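Local coordinates for hexapeptide transferase family protein (Anaplasma phagocytophilum, PDB 3IXC), which is probably a transferase of the hexapeptide-repeat, gamma-carbonic-anhydrase-like family that binds magnesium through histidines in a trimer of left-handed beta-helices, at residues G50-G55 / T64-D69; G94-G99 / H111-G116; M128-M133 / L145-I150; M138-S143 / G154-G159. All blocks are in the same frame, centred on the assembly; numbering follows the deposited sequence. Where two conformers were deposited one is given.

Contact 1. Residues G50-G55 / T64-D69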
loop_
_atom_site.group_PDB
_atom_site.type_symbol
_atom_site.label_atom_id
_atom_site.label_comp_id
_atom_site.label_asym_id
_atom_site.label_seq_id
_atom_site.Cartn_x
_atom_site.Cartn_y
_atom_site.Cartn_z
ATOM N N GLY A 50 7.154 11.429 15.615
ATOM C CA GLY A 50 8.422 12.121 15.820
ATOM C C GLY A 50 8.573 13.474 15.152
ATOM O O GLY A 50 7.718 14.355 15.282
ATOM N N ASP A 51 9.690 13.640 14.452
ATOM C CA ASP A 51 10.104 14.946 13.956
ATOM C C ASP A 51 9.427 15.245 12.628
ATOM O O ASP A 51 10.029 15.112 11.567
ATOM C CB ASP A 51 11.626 14.991 13.820
ATOM C CG ASP A 51 12.174 16.402 13.680
ATOM O OD1 ASP A 51 11.402 17.384 13.596
ATOM O OD2 ASP A 51 13.416 16.520 13.658
ATOM N N VAL A 52 8.164 15.644 12.700
ATOM C CA VAL A 52 7.381 15.915 11.497
ATOM C C VAL A 52 6.681 17.253 11.675
ATOM O O VAL A 52 6.092 17.504 12.728
ATOM C CB VAL A 52 6.308 14.826 11.254
ATOM C CG1 VAL A 52 5.496 15.129 9.998
ATOM C CG2 VAL A 52 6.944 13.433 11.149
ATOM N N CYS A 53 6.774 18.101 10.655
ATOM C CA CYS A 53 6.088 19.395 10.640
ATOM C C CYS A 53 5.086 19.429 9.498
ATOM O O CYS A 53 5.442 19.125 8.353
ATOM C CB CYS A 53 7.090 20.538 10.471
ATOM S SG CYS A 53 8.117 20.830 11.911
ATOM N N ILE A 54 3.847 19.788 9.816
ATOM C CA ILE A 54 2.736 19.808 8.852
ATOM C C ILE A 54 2.201 21.243 8.742
ATOM O O ILE A 54 1.725 21.801 9.746
ATOM C CB ILE A 54 1.569 18.886 9.311
ATOM C CG1 ILE A 54 2.046 17.453 9.598
ATOM C CG2 ILE A 54 0.440 18.876 8.279
ATOM C CD1 ILE A 54 2.472 16.698 8.365
ATOM N N GLY A 55 2.261 21.821 7.545
ATOM C CA GLY A 55 1.888 23.215 7.325
ATOM C C GLY A 55 0.409 23.519 7.195
ATOM O O GLY A 55 -0.433 22.614 7.175
ATOM N N THR A 64 -2.275 6.889 6.151
ATOM C CA THR A 64 -0.957 7.420 5.840
ATOM C C THR A 64 -0.060 7.364 7.083
ATOM O O THR A 64 -0.523 7.554 8.215
ATOM C CB THR A 64 -1.063 8.827 5.188
ATOM O OG1 THR A 64 -1.609 8.670 3.870
ATOM C CG2 THR A 64 0.296 9.516 5.082
ATOM N N VAL A 65 1.213 7.062 6.854
ATOM C CA VAL A 65 2.188 6.949 7.933
ATOM C C VAL A 65 3.340 7.886 7.602
ATOM O O VAL A 65 4.025 7.700 6.593
ATOM C CB VAL A 65 2.718 5.496 8.078
ATOM C CG1 VAL A 65 3.759 5.423 9.206
ATOM C CG2 VAL A 65 1.573 4.519 8.345
ATOM N N LEU A 66 3.532 8.913 8.432
ATOM C CA LEU A 66 4.691 9.796 8.290
ATOM C C LEU A 66 5.600 9.514 9.471
ATOM O O LEU A 66 5.372 10.011 10.577
ATOM C CB LEU A 66 4.279 11.277 8.277
ATOM C CG LEU A 66 3.180 11.723 7.305
ATOM C CD1 LEU A 66 3.040 13.239 7.356
ATOM C CD2 LEU A 66 3.407 11.293 5.883
ATOM N N ARG A 67 6.629 8.705 9.231
ATOM C CA ARG A 67 7.457 8.197 10.331
ATOM C C ARG A 67 8.782 8.945 10.406
ATOM O O ARG A 67 9.756 8.612 9.713
ATOM C CB ARG A 67 7.627 6.675 10.219
ATOM C CG ARG A 67 8.372 6.061 11.421
ATOM C CD ARG A 67 7.933 4.624 11.721
ATOM N NE ARG A 67 8.178 3.663 10.642
ATOM C CZ ARG A 67 9.343 3.054 10.422
ATOM N NH1 ARG A 67 9.453 2.172 9.438
ATOM N NH2 ARG A 67 10.403 3.318 11.183
ATOM N N GLY A 68 8.805 9.982 11.242
ATOM C CA GLY A 68 9.991 10.826 11.391
ATOM C C GLY A 68 10.796 10.439 12.621
ATOM O O GLY A 68 11.093 11.285 13.474
ATOM N N ASP A 69 11.160 9.161 12.714
ATOM C CA ASP A 69 11.927 8.703 13.868
ATOM C C ASP A 69 13.433 8.959 13.690
ATOM O O ASP A 69 14.052 9.633 14.522
ATOM C CB ASP A 69 11.569 7.257 14.293
ATOM C CG ASP A 69 11.450 6.283 13.121
ATOM O OD1 ASP A 69 11.964 6.570 12.025
ATOM O OD2 ASP A 69 10.840 5.212 13.324
#

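Contact 2. Residues G94-G99 / H111-G116. With MG (magnesium ion), chain B.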
loop_
_atom_site.group_PDB
_atom_site.type_symbol
_atom_site.label_atom_id
_atom_site.label_comp_id
_atom_site.label_asym_id
_atom_site.label_seq_id
_atom_site.Cartn_x
_atom_site.Cartn_y
_atom_site.Cartn_z
ATOM N N GLY A 94 19.828 12.428 5.942
ATOM C CA GLY A 94 18.850 12.477 4.860
ATOM C C GLY A 94 17.404 12.573 5.320
ATOM O O GLY A 94 16.807 11.588 5.755
ATOM N N ASP A 95 16.823 13.758 5.192
ATOM C CA ASP A 95 15.430 13.954 5.578
ATOM C C ASP A 95 14.520 13.996 4.358
ATOM O O ASP A 95 14.993 13.881 3.222
ATOM C CB ASP A 95 15.279 15.232 6.403
ATOM C CG ASP A 95 15.793 16.460 5.684
ATOM O OD1 ASP A 95 16.209 16.355 4.507
ATOM O OD2 ASP A 95 15.786 17.545 6.308
ATOM N N THR A 96 13.223 14.170 4.608
ATOM C CA THR A 96 12.218 14.282 3.552
ATOM C C THR A 96 11.614 15.676 3.635
ATOM O O THR A 96 11.014 16.036 4.652
ATOM C CB THR A 96 11.109 13.224 3.704
ATOM O OG1 THR A 96 11.704 11.924 3.709
ATOM C CG2 THR A 96 10.101 13.311 2.549
ATOM N N VAL A 97 11.802 16.456 2.575
ATOM C CA VAL A 97 11.326 17.840 2.540
ATOM C C VAL A 97 10.331 17.943 1.400
ATOM O O VAL A 97 10.687 17.745 0.239
ATOM C CB VAL A 97 12.480 18.844 2.348
ATOM C CG1 VAL A 97 11.928 20.277 2.239
ATOM C CG2 VAL A 97 13.481 18.741 3.508
ATOM N N ILE A 98 9.079 18.208 1.757
ATOM C CA ILE A 98 7.985 18.306 0.792
ATOM C C ILE A 98 7.479 19.739 0.823
ATOM O O ILE A 98 7.149 20.271 1.892
ATOM C CB ILE A 98 6.855 17.302 1.123
ATOM C CG1 ILE A 98 7.411 15.870 1.109
ATOM C CG2 ILE A 98 5.695 17.437 0.121
ATOM C CD1 ILE A 98 6.537 14.826 1.802
ATOM N N GLY A 99 7.462 20.368 -0.349
ATOM C CA GLY A 99 7.132 21.790 -0.462
ATOM C C GLY A 99 5.647 22.080 -0.353
ATOM O O GLY A 99 4.877 21.275 0.190
ATOM N N HIS A 111 10.904 8.218 0.397
ATOM C CA HIS A 111 12.121 7.981 1.181
ATOM C C HIS A 111 13.269 9.012 0.977
ATOM O O HIS A 111 13.754 9.171 -0.102
ATOM C CB HIS A 111 12.729 6.660 0.746
ATOM C CG HIS A 111 12.715 5.617 1.789
ATOM N ND1 HIS A 111 13.812 4.852 2.084
ATOM C CD2 HIS A 111 11.740 5.212 2.617
ATOM C CE1 HIS A 111 13.496 4.000 3.037
ATOM N NE2 HIS A 111 12.244 4.201 3.374
ATOM N N ALA A 112 13.814 9.512 2.038
ATOM C CA ALA A 112 14.630 10.750 2.091
ATOM C C ALA A 112 14.763 11.569 0.798
ATOM O O ALA A 112 15.863 11.729 0.261
ATOM C CB ALA A 112 16.013 10.436 2.674
ATOM N N CYS A 113 13.645 12.106 0.323
ATOM C CA CYS A 113 13.621 12.841 -0.939
ATOM C C CYS A 113 13.236 14.305 -0.743
ATOM O O CYS A 113 12.842 14.717 0.350
ATOM C CB CYS A 113 12.663 12.171 -1.929
ATOM S SG CYS A 113 10.945 12.028 -1.343
ATOM N N THR A 114 13.351 15.084 -1.812
ATOM C CA THR A 114 12.973 16.493 -1.777
ATOM C C THR A 114 11.995 16.763 -2.912
ATOM O O THR A 114 12.306 16.501 -4.073
ATOM C CB THR A 114 14.213 17.396 -1.921
ATOM O OG1 THR A 114 15.128 17.105 -0.860
ATOM C CG2 THR A 114 13.827 18.872 -1.865
ATOM N N LEU A 115 10.814 17.277 -2.570
ATOM C CA LEU A 115 9.779 17.574 -3.567
ATOM C C LEU A 115 9.475 19.063 -3.536
ATOM O O LEU A 115 9.032 19.596 -2.511
ATOM C CB LEU A 115 8.507 16.752 -3.293
ATOM C CG LEU A 115 8.661 15.244 -3.034
ATOM C CD1 LEU A 115 7.302 14.612 -2.805
ATOM C CD2 LEU A 115 9.404 14.517 -4.179
ATOM N N GLY A 116 9.733 19.737 -4.652
ATOM C CA GLY A 116 9.540 21.184 -4.727
ATOM C C GLY A 116 8.076 21.560 -4.756
ATOM O O GLY A 116 7.197 20.705 -4.929
HETATM MG MG MG B . 12.316 3.338 5.586
HETATM O O HOH W 1 15.431 16.076 1.549
HETATM O O HOH W 2 13.192 1.899 6.608
#

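Contact 3. Residues M128-M133 / L145-I150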
loop_
_atom_site.group_PDB
_atom_site.type_symbol
_atom_site.label_atom_id
_atom_site.label_comp_id
_atom_site.label_asym_id
_atom_site.label_seq_id
_atom_site.Cartn_x
_atom_site.Cartn_y
_atom_site.Cartn_z
ATOM N N MET A 128 12.850 7.322 -4.124
ATOM C CA MET A 128 13.957 6.774 -3.330
ATOM C C MET A 128 14.841 7.862 -2.719
ATOM O O MET A 128 14.737 9.040 -3.084
ATOM C CB MET A 128 14.817 5.822 -4.180
ATOM C CG MET A 128 14.065 4.643 -4.806
ATOM S SD MET A 128 13.655 3.297 -3.681
ATOM C CE MET A 128 15.279 2.646 -3.307
ATOM N N ASP A 129 15.716 7.441 -1.803
ATOM C CA ASP A 129 16.652 8.327 -1.106
ATOM C C ASP A 129 17.383 9.255 -2.066
ATOM O O ASP A 129 17.886 8.824 -3.105
ATOM C CB ASP A 129 17.681 7.504 -0.306
ATOM C CG ASP A 129 17.165 7.051 1.065
ATOM O OD1 ASP A 129 16.054 7.443 1.477
ATOM O OD2 ASP A 129 17.896 6.307 1.750
ATOM N N ARG A 130 17.429 10.535 -1.712
ATOM C CA ARG A 130 18.199 11.546 -2.446
ATOM C C ARG A 130 17.579 11.962 -3.787
ATOM O O ARG A 130 18.101 12.856 -4.448
ATOM C CB ARG A 130 19.676 11.131 -2.634
ATOM C CG ARG A 130 20.462 10.973 -1.338
ATOM C CD ARG A 130 21.933 10.624 -1.593
ATOM N NE ARG A 130 22.114 9.222 -1.975
ATOM C CZ ARG A 130 22.310 8.791 -3.219
ATOM N NH1 ARG A 130 22.359 9.647 -4.234
ATOM N NH2 ARG A 130 22.469 7.492 -3.447
ATOM N N ALA A 131 16.467 11.342 -4.190
ATOM C CA ALA A 131 15.768 11.819 -5.383
ATOM C C ALA A 131 15.216 13.225 -5.141
ATOM O O ALA A 131 14.905 13.599 -4.009
ATOM C CB ALA A 131 14.657 10.853 -5.807
ATOM N N VAL A 132 15.124 14.008 -6.209
ATOM C CA VAL A 132 14.623 15.378 -6.127
ATOM C C VAL A 132 13.603 15.581 -7.228
ATOM O O VAL A 132 13.852 15.227 -8.381
ATOM C CB VAL A 132 15.762 16.423 -6.301
ATOM C CG1 VAL A 132 15.195 17.851 -6.361
ATOM C CG2 VAL A 132 16.791 16.296 -5.179
ATOM N N MET A 133 12.451 16.140 -6.871
ATOM C CA MET A 133 11.551 16.698 -7.867
ATOM C C MET A 133 11.606 18.215 -7.733
ATOM O O MET A 133 11.343 18.766 -6.659
ATOM C CB MET A 133 10.122 16.177 -7.690
ATOM C CG MET A 133 10.000 14.695 -8.021
ATOM S SD MET A 133 8.315 14.082 -7.908
ATOM C CE MET A 133 7.556 14.930 -9.298
ATOM N N LEU A 145 11.077 6.234 -8.905
ATOM C CA LEU A 145 12.136 7.228 -9.089
ATOM C C LEU A 145 13.319 6.843 -8.216
ATOM O O LEU A 145 13.235 6.892 -6.985
ATOM C CB LEU A 145 11.632 8.638 -8.742
ATOM C CG LEU A 145 12.601 9.796 -9.040
ATOM C CD1 LEU A 145 12.930 9.877 -10.530
ATOM C CD2 LEU A 145 12.022 11.122 -8.554
ATOM N N THR A 146 14.415 6.446 -8.859
ATOM C CA THR A 146 15.529 5.803 -8.151
ATOM C C THR A 146 16.458 6.816 -7.478
ATOM O O THR A 146 16.312 8.028 -7.680
ATOM C CB THR A 146 16.301 4.840 -9.078
ATOM O OG1 THR A 146 16.797 5.560 -10.215
ATOM C CG2 THR A 146 15.376 3.722 -9.559
ATOM N N ARG A 147 17.403 6.310 -6.681
ATOM C CA ARG A 147 18.201 7.174 -5.821
ATOM C C ARG A 147 18.948 8.266 -6.590
ATOM O O ARG A 147 19.604 8.010 -7.601
ATOM C CB ARG A 147 19.147 6.359 -4.930
ATOM C CG ARG A 147 18.438 5.636 -3.780
ATOM C CD ARG A 147 19.439 5.011 -2.814
ATOM N NE ARG A 147 18.789 4.381 -1.666
ATOM C CZ ARG A 147 19.442 3.784 -0.674
ATOM N NH1 ARG A 147 20.767 3.730 -0.690
ATOM N NH2 ARG A 147 18.774 3.236 0.333
ATOM N N GLY A 148 18.813 9.495 -6.106
ATOM C CA GLY A 148 19.557 10.633 -6.641
ATOM C C GLY A 148 19.085 11.244 -7.948
ATOM O O GLY A 148 19.680 12.212 -8.418
ATOM N N LYS A 149 18.031 10.688 -8.540
ATOM C CA LYS A 149 17.519 11.206 -9.814
ATOM C C LYS A 149 16.818 12.539 -9.602
ATOM O O LYS A 149 16.188 12.748 -8.564
ATOM C CB LYS A 149 16.586 10.198 -10.496
ATOM C CG LYS A 149 17.287 8.929 -10.996
ATOM C CD LYS A 149 18.023 9.188 -12.320
ATOM C CE LYS A 149 18.751 7.942 -12.826
ATOM N NZ LYS A 149 20.130 7.796 -12.273
ATOM N N ILE A 150 16.949 13.430 -10.585
ATOM C CA ILE A 150 16.389 14.779 -10.508
ATOM C C ILE A 150 15.367 15.006 -11.623
ATOM O O ILE A 150 15.726 15.005 -12.807
ATOM C CB ILE A 150 17.492 15.871 -10.620
ATOM C CG1 ILE A 150 18.768 15.471 -9.869
ATOM C CG2 ILE A 150 16.962 17.225 -10.145
ATOM C CD1 ILE A 150 18.639 15.482 -8.368
HETATM O O HOH W 3 15.731 4.609 -0.582
#

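Contact 4. Residues M138-S143 / G154-G159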
loop_
_atom_site.group_PDB
_atom_site.type_symbol
_atom_site.label_atom_id
_atom_site.label_comp_id
_atom_site.label_asym_id
_atom_site.label_seq_id
_atom_site.Cartn_x
_atom_site.Cartn_y
_atom_site.Cartn_z
ATOM N N MET A 138 6.398 16.430 -12.443
ATOM C CA MET A 138 5.421 15.363 -12.242
ATOM C C MET A 138 5.975 13.972 -12.495
ATOM O O MET A 138 6.800 13.781 -13.389
ATOM C CB MET A 138 4.187 15.594 -13.124
ATOM C CG MET A 138 3.085 14.568 -12.904
ATOM S SD MET A 138 1.466 15.080 -13.496
ATOM C CE MET A 138 1.731 15.116 -15.215
ATOM N N LEU A 139 5.500 13.027 -11.685
ATOM C CA LEU A 139 5.785 11.620 -11.855
ATOM C C LEU A 139 4.463 10.924 -12.182
ATOM O O LEU A 139 3.465 11.124 -11.478
ATOM C CB LEU A 139 6.379 11.087 -10.552
ATOM C CG LEU A 139 7.176 9.792 -10.531
ATOM C CD1 LEU A 139 8.354 9.856 -11.489
ATOM C CD2 LEU A 139 7.640 9.525 -9.106
ATOM N N ALA A 140 4.450 10.122 -13.248
ATOM C CA ALA A 140 3.251 9.361 -13.617
ATOM C C ALA A 140 2.916 8.341 -12.537
ATOM O O ALA A 140 3.804 7.903 -11.795
ATOM C CB ALA A 140 3.464 8.642 -14.930
ATOM N N ALA A 141 1.646 7.941 -12.481
ATOM C CA ALA A 141 1.222 6.844 -11.608
ATOM C C ALA A 141 2.134 5.632 -11.780
ATOM O O ALA A 141 2.553 5.306 -12.895
ATOM C CB ALA A 141 -0.213 6.454 -11.901
ATOM N N GLY A 142 2.450 4.986 -10.661
ATOM C CA GLY A 142 3.178 3.719 -10.687
ATOM C C GLY A 142 4.653 3.833 -11.015
ATOM O O GLY A 142 5.275 2.840 -11.394
ATOM N N SER A 143 5.219 5.030 -10.864
ATOM C CA SER A 143 6.637 5.231 -11.169
ATOM C C SER A 143 7.543 4.802 -10.026
ATOM O O SER A 143 7.117 4.753 -8.871
ATOM C CB SER A 143 6.927 6.696 -11.461
ATOM O OG SER A 143 6.204 7.160 -12.587
ATOM N N GLY A 154 8.700 21.297 -14.962
ATOM C CA GLY A 154 7.952 21.158 -16.198
ATOM C C GLY A 154 8.020 19.776 -16.823
ATOM O O GLY A 154 7.283 19.496 -17.764
ATOM N N GLU A 155 8.901 18.918 -16.305
ATOM C CA GLU A 155 9.047 17.566 -16.850
ATOM C C GLU A 155 8.061 16.567 -16.256
ATOM O O GLU A 155 7.697 16.649 -15.078
ATOM C CB GLU A 155 10.466 17.028 -16.653
ATOM C CG GLU A 155 11.548 17.881 -17.291
ATOM C CD GLU A 155 12.950 17.293 -17.151
ATOM O OE1 GLU A 155 13.172 16.426 -16.278
ATOM O OE2 GLU A 155 13.836 17.722 -17.922
ATOM N N LEU A 156 7.670 15.612 -17.099
ATOM C CA LEU A 156 6.933 14.431 -16.688
ATOM C C LEU A 156 7.857 13.220 -16.842
ATOM O O LEU A 156 8.397 12.971 -17.919
ATOM C CB LEU A 156 5.664 14.246 -17.535
ATOM C CG LEU A 156 4.905 12.918 -17.359
ATOM C CD1 LEU A 156 4.408 12.711 -15.922
ATOM C CD2 LEU A 156 3.743 12.853 -18.351
ATOM N N TRP A 157 8.054 12.497 -15.744
ATOM C CA TRP A 157 8.805 11.244 -15.769
ATOM C C TRP A 157 7.835 10.100 -15.519
ATOM O O TRP A 157 6.772 10.287 -14.904
ATOM C CB TRP A 157 9.887 11.251 -14.687
ATOM C CG TRP A 157 11.129 12.038 -15.029
ATOM C CD1 TRP A 157 11.202 13.251 -15.665
ATOM C CD2 TRP A 157 12.473 11.676 -14.699
ATOM N NE1 TRP A 157 12.512 13.656 -15.762
ATOM C CE2 TRP A 157 13.315 12.704 -15.181
ATOM C CE3 TRP A 157 13.050 10.572 -14.052
ATOM C CZ2 TRP A 157 14.705 12.664 -15.036
ATOM C CZ3 TRP A 157 14.441 10.532 -13.908
ATOM C CH2 TRP A 157 15.248 11.573 -14.401
ATOM N N ALA A 158 8.202 8.918 -16.005
ATOM C CA ALA A 158 7.353 7.735 -15.887
ATOM C C ALA A 158 8.198 6.486 -15.975
ATOM O O ALA A 158 9.311 6.508 -16.521
ATOM C CB ALA A 158 6.294 7.722 -16.995
ATOM N N GLY A 159 7.651 5.396 -15.445
ATOM C CA GLY A 159 8.271 4.085 -15.597
ATOM C C GLY A 159 8.987 3.580 -14.365
ATOM O O GLY A 159 9.008 4.238 -13.314
HETATM O O HOH W 4 4.929 4.816 -14.587
#

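Contact 1. Residues G50-G55 / T64-D69
The Gly50-Asp51 corner meets Gly68 at the end of strand 65-68: Gly50 and Gly68 pair as a parallel bridge, and the backbone link is one bond, from Asp51 N to Gly68 O at 2.9 Å. Asp51 is also the centre of an inverse gamma turn. Beyond this corner strands 52-54 and 65-68 lie in different sheets, 133° apart in direction, and side chains of Val52, Ile54 and Leu66 meet between them. Val52 crosses Leu66 at about a right angle: its CG1 reaches Leu66 CD1 at 4.1 Å, while CG2, set beside the backbone N, rests near the Leu66 carbonyl and the Gly68 amide. Ile54 and Leu66 instead reach toward each other tip to tip, CD1 to CD1 at 3.6 Å. On the far side of strand 65-68, Arg67 turns its NH2 to the syn lone pair of Asp69 OD2 at 2.9 Å, almost exactly in the guanidinium plane; this salt bridge faces the second subunit, where Asp83 and Trp61 of that chain also engage Arg67. Asp69 OD1 is hydrogen-bonded to NE2 of His88, a magnesium ligand. Within the chain, Ile73 of strand 72-75 packs on both Val52 and Leu66, and Ile81 of strand 80-81, in another sheet, also touches Leu66.

Contact 2. Residues G94-G99 / H111-G116
Ala112 packs against Gly94 and Thr96: its CB lies 3.4 Å from Gly94 O and its CA is approached by Thr96 OG1. With chi1 -57° that hydroxyl lies beside its own backbone N and faces Ala112, while CG2 turns to Cys113 SG. Next to Ala112, His111 binds the magnesium ion through NE2 at 2.4 Å, and a water is bound to the magnesium ion at 2.0 Å. His88 of the same chain and His106 of the second subunit also bind this ion, which therefore sits between two chains. One water donates to Asp95 O and is hydrogen-bonded to Thr114 OG1 at 2.6 Å, spanning the two segments. Beyond it the strands run as a parallel ladder, with Val97 N bonded to Cys113 O at 3.0 Å, Leu115 N to Val97 O at 2.9 Å and Gly99 N to Leu115 O at 2.8 Å. Ile98 and Leu115 lie side by side and point the same way into the core, CG1 to CD1 at 4.1 Å, against Ile104 and Leu110. Val97 and Thr114 occupy the other face. Stacked parallel strands with matching residues in register, one coil above the next, are characteristic of the left-handed beta-helix; the histidine metal site it bears between subunits is consistent with the gamma-carbonic-anhydrase-like family.

Contact 3. Residues M128-M133 / L145-I150
Leu145 forms the apolar centre, its CD2 lying 3.8 Å from Ala131 CB and also touching Met133 CG, whose side chain it crosses at a slant. With CG anti to the backbone N (chi1 -174°), Leu145 turns its branch toward these two. On the other face Val132 and Ile150 lie side by side, Ile150 CD1 at 3.7 Å from Val132 CB. Backbone bonds frame this packing: Met128 N to Leu145 O, and Val132 N to Lys149 O, both 2.9 Å. Between them Gly148 N reaches Asp129 O at 3.2 Å, a more bent bond lying in the carbonyl plane. At the polar edge the extended Arg147 runs alongside Asp129, their planes 23° apart. Asp129 OD2 lies over one face of the guanidinium, 3.5 Å from Arg147 NH2, so this salt bridge is held by charge alone, no N-H being aimed at the oxygen. A water at the guanidinium edge accepts from Arg147 NE and Asp129 N and ties the pair together. Arg130 NH2 passes 3.8 Å from Arg147 CB, the guanidinium planes 79° apart. The two type II turns, Met128-Ala131 and Thr146-Lys149, lie one above the other on successive coils, as corners do in a left-handed beta-helix.

Contact 4. Residues M138-S143 / G154-G159
Met138 and Leu156 pair in a parallel strand contact between strands 138-139 and 155-159 at the C-terminal end of the coil. Three backbone bonds make the ladder: Met138 N to Glu155 O at 2.9 Å, Trp157 N to Met138 O at 3.0 Å and Ala140 N to Trp157 O at 2.9 Å. Met138 runs beside Leu156 in the same direction; its chain is extended until chi3 (67°) bends the methyl back, bringing CE within 3.7 Å of Leu156 CD1. Ala140 CB meets Ala158 CB at 3.6 Å on the way to the corner. On the opposite face Leu139 crosses Trp157 at a slant, CD1 meeting CB and the backbone O of Trp157, each at 3.8 Å, while the indole extends past it. That ring is steadied from its own strand, for Trp157 NE1 donates to Glu155 OE1 at 2.9 Å from above the carboxylate plane. At the Ala140-Ser143 type II turn, Ser143 OG donates to Ala140 O at 2.6 Å. A water accepts from Gly159 N and donates to Ala141 O, joining turn to strand. Strand 162-167 follows antiparallel on the outer side, its Ala162 reaching Leu139 and its Arg166 reaching Leu156. Leu145 of strand 144-145 touches both Leu139 and Trp157, and Met128 of the third subunit packs on Ala141.

In the fold
The four contacts follow one another along the beta-helix axis, from contact 1 near the N-terminal coils to contact 4 at the far end, the centres of contacts 1 and 4 being about 25 Å apart. Contacts 1, 2 and 3 all reach the sheet containing strands 52-54, 96-98, 114-115 and 132-133. Contacts 2 and 3 are direct neighbours, centres 9 Å apart: Gly116 N lies 2.8 Å from Met133 O, and Asp129 packs against the His111-Ala112 corner. Contacts 3 and 4 interlock, Leu145 CD1 touching Trp157 CE3 at 3.6 Å. His111 of contact 2 binds the magnesium ion, together with His88 and, from the second subunit, His106; Gly68 of contact 1 is about 10 Å from a magnesium ion and the Asp129 side chain of contact 3 about 7 Å.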